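Uncharacterized protein YP_928783.1 (Shewanella amazonensis SB2B, PDB 3KE2) is of unknown function but carries a winged helix-turn-helix domain, a fold that in many relatives binds DNA. Local coordinates at residues E63-Q68 against Y77-T82; T43-R48 against L102-A107; K22-H27 against A89-H94. One frame throughout, in Å; residues are numbered along the deposited sequence. Where two conformers were deposited one is given.

The three contacts tie a small winged helix-turn-helix domain together from different sides. Along the chain, interaction 3 starts in helix 14-31 and interaction 2 at the turn between helices 36-43 and 47-55; interaction 1, the hairpin of strands 63-67 and 77-82, follows whole, and helix 88-102 then supplies the second half of interaction 3 before the loop after it completes interaction 2. Interactions 1 and 2 have centres about 20 Å apart, on opposite sides of the chain's centre. The centre of interaction 3 lies about 16 Å from each of theirs, and it touches both: A26 O meets I80 CG1, and Y24 packs on L102, V104 and M45. Helix 14-31 thus lies next to both other contacts.

Interaction 1: residues E63-Q68 against Y77-T82; sequences EVEFVQ and YYRIRT
The wing of the winged-helix fold is a two-stranded antiparallel hairpin, and strands 63-67 and 77-82 form it here. Two of the backbone bonds are almost straight: E65 N gives a bond of 2.8 Å to R79 O, at 175°, and V67 N points almost directly at Y77 O. At the other end R81 and T82 both face E63, a classic beta bulge, so that E63 O is gripped by two amides, R81 N at 2.6 Å and T82 N.

The two faces of the hairpin differ in chemistry. On one lie E63, E65 and R79, which join R81 from the bulge in a salt-bridge network. E65 holds its chain extended and divides its carboxylate, OE1 going to the edge of the R79 guanidinium (NE at 3.4 Å, a weak bond) and OE2 to R81 NH1 at 3.6 Å. E63 runs alongside R81, their flat groups nearly coplanar, yet OE1 is a long 3.7 Å from R81 NE; a water bonded to both atoms bridges them. The bend of R79 at chi3 (59°) lays its guanidinium face against V67 CG2, while V67 CB sits over the ring of Y77 as a CH-pi contact.

On the other face F66, with CG anti to the backbone N, presents its edge to Y78: CD1 stands over the centre of that ring, planes 67° apart. V64 CG2 reaches Y78 CD1 at 3.8 Å, and I54 of helix 47-55 backs both V64 and Y78.

Interaction 2: residues T43-R48 against L102-A107; sequences TGMPRR and LGVDDA
V104 provides both branches of this contact, one methyl for each partner: CG1 lies 3.7 Å from T43 CA, and CG2 lies 3.6 Å from CE of the selenomethionine M45. The contact belongs to the helix-turn-helix part of the winged-helix domain, where residues 43-48 make the tight turn from helix 36-43 into helix 47-55, and the irregular segment 102-107 passes close to the start of that turn, T43 and G44. It is a small junction of apolar side chains and backbone, with no hydrogen bond from one segment to the other.

The torsions explain how V104 can serve two partners. Its CG1 is anti to the backbone N (chi1 174°), which leaves CG2 anti to the carbonyl carbon and directs the two methyls to different neighbours. M45 extends its chain from the turn (chi2 179°) to bring CE to V104, crossing it obliquely, tip against branch. Beside this, two carbonyls come close, T43 O and D105 O being 3.1 Å apart, both acceptors and neither a partner for the other.

In the next shell, each segment is shaped by a helix end. G44 leaves helix 36-43 with positive phi (86°) and comes next to D105 O. G103 closes helix 88-102 in a Schellman motif, releasing the chain toward V104, and D106 then starts helix 107-110 as its N-cap, with OD1 bonded to V108 N. Helix 14-31 backs the junction: T43 packs on L28, and R21 touches both M45 and L102. T43 braces the start of the turn with its hydroxyl: OG1 is bonded to L39 O and closes an ST turn by accepting from M45 N at 3.2 Å.

Interaction 3: residues K22-H27 against A89-H94; sequences KLYLAH and AWMDTH
M91, a selenomethionine, lays its CG against the base of the H27 side chain, 3.6 Å from CB and 3.7 Å from the ring carbon CG. The two side chains cross at about a right angle. M91 leaves its helix with CG anti to the backbone N, then bends at chi2 (65°) and again at chi3, a hooked shape that carries its methyl away from H27 and into the plane of the Y24 ring. There CE meets the edge of the tyrosine, 3.8 Å from CD1. One buried side chain thus touches two residues three apart on the facing helix, H27 with CG and Y24 with CE.

The helices concerned, 14-31 and 88-102, are the first of the winged-helix domain and the one that follows its wing. Their segments cross at 96°, with axes 9.9 Å apart, and so meet over a short patch. Toward the outside of this patch the edge of the H27 imidazole faces D92, whose OD1 lies 3.3 Å from CE1; the ring and carboxylate planes are 65° apart. A negative charge so near might raise the proton affinity of the histidine.

On the other flank L23 CD2 approaches W90 CZ3 at 4.2 Å, a looser apolar touch. H94 lies over one face of the indole, its ND1 above the ring centre, and ND1 also donates to W90 O at 3.1 Å, from above the carbonyl plane; that oxygen also accepts from H94 N. Here the second subunit joins in, with its P85 on L23 and its G84 on W90.

Interaction 1: residues E63-Q68 against Y77-T82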
# COMPACT_ATOMS: atom_id res chain seq x y z
N GLU A 63 9.29 -1.10 6.63
CA GLU A 63 10.02 -1.69 7.74
C GLU A 63 10.14 -0.63 8.82
O GLU A 63 10.70 0.44 8.57
CB GLU A 63 11.38 -2.16 7.29
CG GLU A 63 11.29 -3.18 6.12
CD GLU A 63 12.65 -3.56 5.52
OE1 GLU A 63 13.70 -3.04 6.01
OE2 GLU A 63 12.64 -4.37 4.55
N VAL A 64 9.58 -0.93 9.99
CA VAL A 64 9.60 -0.05 11.12
C VAL A 64 10.37 -0.69 12.27
O VAL A 64 10.27 -1.89 12.50
CB VAL A 64 8.17 0.30 11.60
CG1 VAL A 64 7.35 -0.93 11.86
CG2 VAL A 64 8.22 1.08 12.85
N GLU A 65 11.16 0.15 12.97
CA GLU A 65 11.96 -0.24 14.12
C GLU A 65 11.53 0.55 15.31
O GLU A 65 10.97 1.63 15.17
CB GLU A 65 13.40 0.18 13.93
CG GLU A 65 14.16 -0.45 12.87
CD GLU A 65 15.47 0.26 12.66
OE1 GLU A 65 15.55 1.48 12.91
OE2 GLU A 65 16.42 -0.40 12.24
N PHE A 66 11.87 0.04 16.50
CA PHE A 66 11.61 0.74 17.73
C PHE A 66 12.99 0.98 18.33
O PHE A 66 13.75 0.05 18.56
CB PHE A 66 10.72 -0.05 18.64
CG PHE A 66 10.26 0.70 19.82
CD1 PHE A 66 9.29 1.66 19.70
CD2 PHE A 66 10.77 0.44 21.09
CE1 PHE A 66 8.85 2.36 20.81
CE2 PHE A 66 10.33 1.12 22.18
CZ PHE A 66 9.37 2.07 22.06
N VAL A 67 13.30 2.25 18.56
CA VAL A 67 14.63 2.65 19.01
C VAL A 67 14.69 3.33 20.36
O VAL A 67 13.88 4.15 20.65
CB VAL A 67 15.19 3.66 17.99
CG1 VAL A 67 16.62 4.07 18.35
CG2 VAL A 67 15.11 3.09 16.58
N GLN A 68 15.71 3.01 21.13
CA GLN A 68 15.95 3.62 22.43
C GLN A 68 17.36 4.15 22.51
O GLN A 68 18.19 3.81 21.70
CB GLN A 68 15.86 2.60 23.55
CG GLN A 68 14.57 1.90 23.68
CD GLN A 68 14.59 0.91 24.82
OE1 GLN A 68 14.58 -0.32 24.60
NE2 GLN A 68 14.70 1.42 26.03
N TYR A 77 11.11 5.12 20.61
CA TYR A 77 10.29 5.75 19.61
C TYR A 77 10.38 4.94 18.33
O TYR A 77 11.35 4.25 18.10
CB TYR A 77 10.71 7.19 19.39
CG TYR A 77 12.09 7.37 18.83
CD1 TYR A 77 13.21 7.48 19.66
CD2 TYR A 77 12.29 7.46 17.46
CE1 TYR A 77 14.50 7.64 19.13
CE2 TYR A 77 13.56 7.62 16.92
CZ TYR A 77 14.65 7.72 17.75
OH TYR A 77 15.89 7.90 17.18
N TYR A 78 9.35 4.99 17.52
CA TYR A 78 9.36 4.26 16.27
C TYR A 78 10.09 5.04 15.19
O TYR A 78 10.09 6.26 15.16
CB TYR A 78 7.93 4.00 15.81
CG TYR A 78 7.13 3.02 16.66
CD1 TYR A 78 7.23 1.65 16.44
CD2 TYR A 78 6.23 3.46 17.64
CE1 TYR A 78 6.47 0.75 17.19
CE2 TYR A 78 5.46 2.54 18.41
CZ TYR A 78 5.60 1.19 18.17
OH TYR A 78 4.87 0.27 18.90
N ARG A 79 10.74 4.31 14.30
CA ARG A 79 11.43 4.87 13.17
C ARG A 79 11.20 4.01 11.94
O ARG A 79 11.19 2.78 12.05
CB ARG A 79 12.93 4.98 13.41
CG ARG A 79 13.69 5.46 12.18
CD ARG A 79 15.06 5.95 12.56
NE ARG A 79 15.81 4.89 13.20
CZ ARG A 79 16.84 5.06 14.04
NH1 ARG A 79 17.25 6.27 14.43
NH2 ARG A 79 17.42 3.99 14.54
N ILE A 80 11.05 4.64 10.78
CA ILE A 80 10.85 3.94 9.54
C ILE A 80 12.22 3.59 9.01
O ILE A 80 13.01 4.49 8.68
CB ILE A 80 10.09 4.81 8.53
CG1 ILE A 80 8.74 5.26 9.12
CG2 ILE A 80 9.90 4.09 7.23
CD1 ILE A 80 7.89 4.17 9.58
N ARG A 81 12.53 2.28 8.95
CA ARG A 81 13.83 1.81 8.43
C ARG A 81 13.82 2.01 6.93
O ARG A 81 14.80 2.48 6.36
CB ARG A 81 14.09 0.34 8.76
CG ARG A 81 15.39 -0.23 8.12
CD ARG A 81 15.65 -1.71 8.45
NE ARG A 81 16.84 -2.22 7.77
CZ ARG A 81 18.07 -2.25 8.29
NH1 ARG A 81 18.27 -1.81 9.52
NH2 ARG A 81 19.08 -2.72 7.58
N THR A 82 12.71 1.64 6.28
CA THR A 82 12.57 1.85 4.83
C THR A 82 11.11 1.91 4.46
O THR A 82 10.29 1.21 5.06
CB THR A 82 13.22 0.78 3.98
OG1 THR A 82 13.20 1.22 2.61
CG2 THR A 82 12.49 -0.56 4.11
O HOH W 1 16.28 -3.17 5.46

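Interaction 2: residues T43-R48 against L102-A107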
# COMPACT_ATOMS: atom_id res chain seq x y z
N THR A 43 -3.88 10.80 18.06
CA THR A 43 -4.84 10.35 17.06
C THR A 43 -6.14 9.85 17.61
O THR A 43 -7.12 9.79 16.88
CB THR A 43 -4.28 9.19 16.22
OG1 THR A 43 -4.19 8.01 17.03
CG2 THR A 43 -2.90 9.54 15.65
N GLY A 44 -6.16 9.47 18.89
CA GLY A 44 -7.38 8.94 19.47
C GLY A 44 -7.56 7.44 19.24
O GLY A 44 -8.38 6.82 19.93
N MSE A 45 -6.84 6.82 18.29
CA MSE A 45 -6.93 5.38 18.05
C MSE A 45 -6.50 4.64 19.33
O MSE A 45 -5.51 5.04 19.96
CB MSE A 45 -6.04 4.94 16.86
CG MSE A 45 -6.19 5.72 15.53
SE MSE A 45 -5.00 5.14 14.02
CE MSE A 45 -5.19 6.71 12.83
N PRO A 46 -7.21 3.57 19.74
CA PRO A 46 -6.76 2.88 20.95
C PRO A 46 -5.49 2.10 20.69
O PRO A 46 -5.16 1.82 19.52
CB PRO A 46 -7.92 1.94 21.28
CG PRO A 46 -8.49 1.59 19.96
CD PRO A 46 -8.31 2.83 19.08
N ARG A 47 -4.82 1.72 21.77
CA ARG A 47 -3.54 0.99 21.71
C ARG A 47 -3.48 -0.27 20.84
O ARG A 47 -2.47 -0.50 20.18
CB ARG A 47 -3.09 0.68 23.12
CG ARG A 47 -1.78 -0.06 23.19
CD ARG A 47 -1.12 0.16 24.53
NE ARG A 47 0.14 -0.58 24.64
CZ ARG A 47 1.12 -0.30 25.51
NH1 ARG A 47 1.03 0.75 26.33
NH2 ARG A 47 2.23 -1.07 25.52
N ARG A 48 -4.55 -1.07 20.81
CA ARG A 48 -4.58 -2.28 19.98
C ARG A 48 -4.65 -1.90 18.50
O ARG A 48 -3.96 -2.50 17.69
CB ARG A 48 -5.75 -3.23 20.34
CG ARG A 48 -5.80 -4.54 19.50
N LEU A 102 -10.14 9.00 7.93
CA LEU A 102 -9.82 8.10 9.05
C LEU A 102 -10.50 8.49 10.36
O LEU A 102 -10.51 7.69 11.31
CB LEU A 102 -8.30 8.02 9.28
CG LEU A 102 -7.43 7.22 8.29
CD1 LEU A 102 -5.95 7.58 8.43
CD2 LEU A 102 -7.64 5.70 8.46
N GLY A 103 -11.04 9.70 10.41
CA GLY A 103 -11.71 10.23 11.61
C GLY A 103 -10.74 10.56 12.74
O GLY A 103 -11.09 10.45 13.93
N VAL A 104 -9.52 10.98 12.39
CA VAL A 104 -8.52 11.29 13.42
C VAL A 104 -8.85 12.60 14.14
O VAL A 104 -8.98 13.68 13.53
CB VAL A 104 -7.09 11.30 12.84
CG1 VAL A 104 -6.10 11.76 13.90
CG2 VAL A 104 -6.72 9.92 12.35
N ASP A 105 -8.99 12.45 15.45
CA ASP A 105 -9.30 13.51 16.38
C ASP A 105 -8.10 13.68 17.32
O ASP A 105 -7.69 12.69 17.94
CB ASP A 105 -10.56 13.11 17.19
CG ASP A 105 -11.10 14.25 18.10
OD1 ASP A 105 -11.45 15.31 17.55
OD2 ASP A 105 -11.26 14.05 19.35
N ASP A 106 -7.50 14.89 17.40
CA ASP A 106 -6.42 15.17 18.40
C ASP A 106 -7.17 15.18 19.71
O ASP A 106 -7.85 16.14 20.04
CB ASP A 106 -5.67 16.48 18.16
CG ASP A 106 -4.62 16.82 19.28
OD1 ASP A 106 -4.68 16.26 20.40
OD2 ASP A 106 -3.74 17.68 19.05
N ALA A 107 -7.06 14.07 20.43
CA ALA A 107 -7.77 13.86 21.69
C ALA A 107 -7.80 15.08 22.65
O ALA A 107 -8.81 15.32 23.31
CB ALA A 107 -7.19 12.61 22.41

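Interaction 3: residues K22-H27 against A89-H94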
# COMPACT_ATOMS: atom_id res chain seq x y z
N LYS A 22 -2.29 2.84 7.73
CA LYS A 22 -0.88 2.49 7.85
C LYS A 22 -0.05 3.61 7.28
O LYS A 22 0.96 3.97 7.87
CB LYS A 22 -0.54 1.14 7.17
CG LYS A 22 -1.47 -0.04 7.57
CD LYS A 22 -1.06 -1.38 6.87
CE LYS A 22 -2.28 -2.34 6.63
NZ LYS A 22 -3.07 -2.70 7.82
N LEU A 23 -0.46 4.20 6.15
CA LEU A 23 0.34 5.30 5.57
C LEU A 23 0.36 6.53 6.43
O LEU A 23 1.37 7.26 6.47
CB LEU A 23 -0.13 5.67 4.16
CG LEU A 23 0.48 4.97 2.96
CD1 LEU A 23 0.69 3.52 3.18
CD2 LEU A 23 -0.45 5.22 1.76
N TYR A 24 -0.76 6.78 7.10
CA TYR A 24 -0.91 7.95 7.96
C TYR A 24 -0.01 7.81 9.18
O TYR A 24 0.70 8.77 9.57
CB TYR A 24 -2.36 8.17 8.38
CG TYR A 24 -2.56 9.44 9.15
CD1 TYR A 24 -2.50 10.68 8.52
CD2 TYR A 24 -2.82 9.42 10.50
CE1 TYR A 24 -2.67 11.87 9.24
CE2 TYR A 24 -3.00 10.60 11.22
CZ TYR A 24 -2.92 11.82 10.58
OH TYR A 24 -3.11 12.98 11.32
N LEU A 25 -0.04 6.63 9.80
CA LEU A 25 0.81 6.40 10.96
C LEU A 25 2.28 6.57 10.55
O LEU A 25 3.05 7.29 11.19
CB LEU A 25 0.58 5.03 11.56
CG LEU A 25 -0.70 4.86 12.32
CD1 LEU A 25 -0.75 3.47 12.90
CD2 LEU A 25 -0.72 5.90 13.39
N ALA A 26 2.63 5.94 9.44
CA ALA A 26 3.98 6.01 8.96
C ALA A 26 4.39 7.46 8.75
O ALA A 26 5.53 7.82 9.02
CB ALA A 26 4.12 5.22 7.67
N HIS A 27 3.48 8.28 8.25
CA HIS A 27 3.78 9.71 8.03
C HIS A 27 4.03 10.39 9.38
O HIS A 27 5.00 11.10 9.54
CB HIS A 27 2.65 10.37 7.23
CG HIS A 27 2.74 11.86 7.10
ND1 HIS A 27 3.40 12.48 6.06
CD2 HIS A 27 2.17 12.85 7.83
CE1 HIS A 27 3.27 13.80 6.18
NE2 HIS A 27 2.53 14.05 7.25
N ALA A 89 6.31 10.83 -0.09
CA ALA A 89 5.89 12.14 -0.62
C ALA A 89 4.39 12.22 -0.94
O ALA A 89 3.78 13.29 -0.90
CB ALA A 89 6.71 12.49 -1.86
N TRP A 90 3.80 11.08 -1.26
CA TRP A 90 2.38 11.04 -1.60
C TRP A 90 1.54 11.44 -0.40
O TRP A 90 0.64 12.25 -0.52
CB TRP A 90 1.99 9.64 -2.07
CG TRP A 90 0.59 9.54 -2.55
CD1 TRP A 90 0.16 9.73 -3.82
CD2 TRP A 90 -0.57 9.23 -1.78
NE1 TRP A 90 -1.21 9.55 -3.89
CE2 TRP A 90 -1.68 9.25 -2.64
CE3 TRP A 90 -0.78 8.93 -0.44
CZ2 TRP A 90 -2.98 8.99 -2.21
CZ3 TRP A 90 -2.07 8.67 -0.00
CH2 TRP A 90 -3.16 8.70 -0.89
N MSE A 91 1.81 10.86 0.75
CA MSE A 91 1.05 11.21 1.95
C MSE A 91 1.17 12.72 2.24
O MSE A 91 0.20 13.36 2.66
CB MSE A 91 1.46 10.36 3.16
CG MSE A 91 0.59 10.65 4.34
SE MSE A 91 -1.25 10.14 4.03
CE MSE A 91 -2.11 11.56 4.84
N ASP A 92 2.36 13.30 1.98
CA ASP A 92 2.59 14.75 2.19
C ASP A 92 1.51 15.60 1.53
O ASP A 92 1.01 16.58 2.08
CB ASP A 92 3.95 15.21 1.65
CG ASP A 92 5.13 14.58 2.37
OD1 ASP A 92 4.96 13.89 3.40
OD2 ASP A 92 6.27 14.80 1.90
N THR A 93 1.15 15.19 0.34
CA THR A 93 0.16 15.88 -0.45
C THR A 93 -1.27 15.64 -0.01
O THR A 93 -2.09 16.54 -0.14
CB THR A 93 0.30 15.41 -1.92
OG1 THR A 93 1.66 15.59 -2.35
CG2 THR A 93 -0.71 16.13 -2.88
N HIS A 94 -1.55 14.45 0.53
CA HIS A 94 -2.94 14.07 0.87
C HIS A 94 -3.30 14.01 2.37
O HIS A 94 -4.39 13.52 2.73
CB HIS A 94 -3.23 12.70 0.17
CG HIS A 94 -3.17 12.75 -1.35
ND1 HIS A 94 -1.98 12.80 -2.05
CD2 HIS A 94 -4.15 12.73 -2.28
CE1 HIS A 94 -2.24 12.85 -3.35
NE2 HIS A 94 -3.55 12.80 -3.52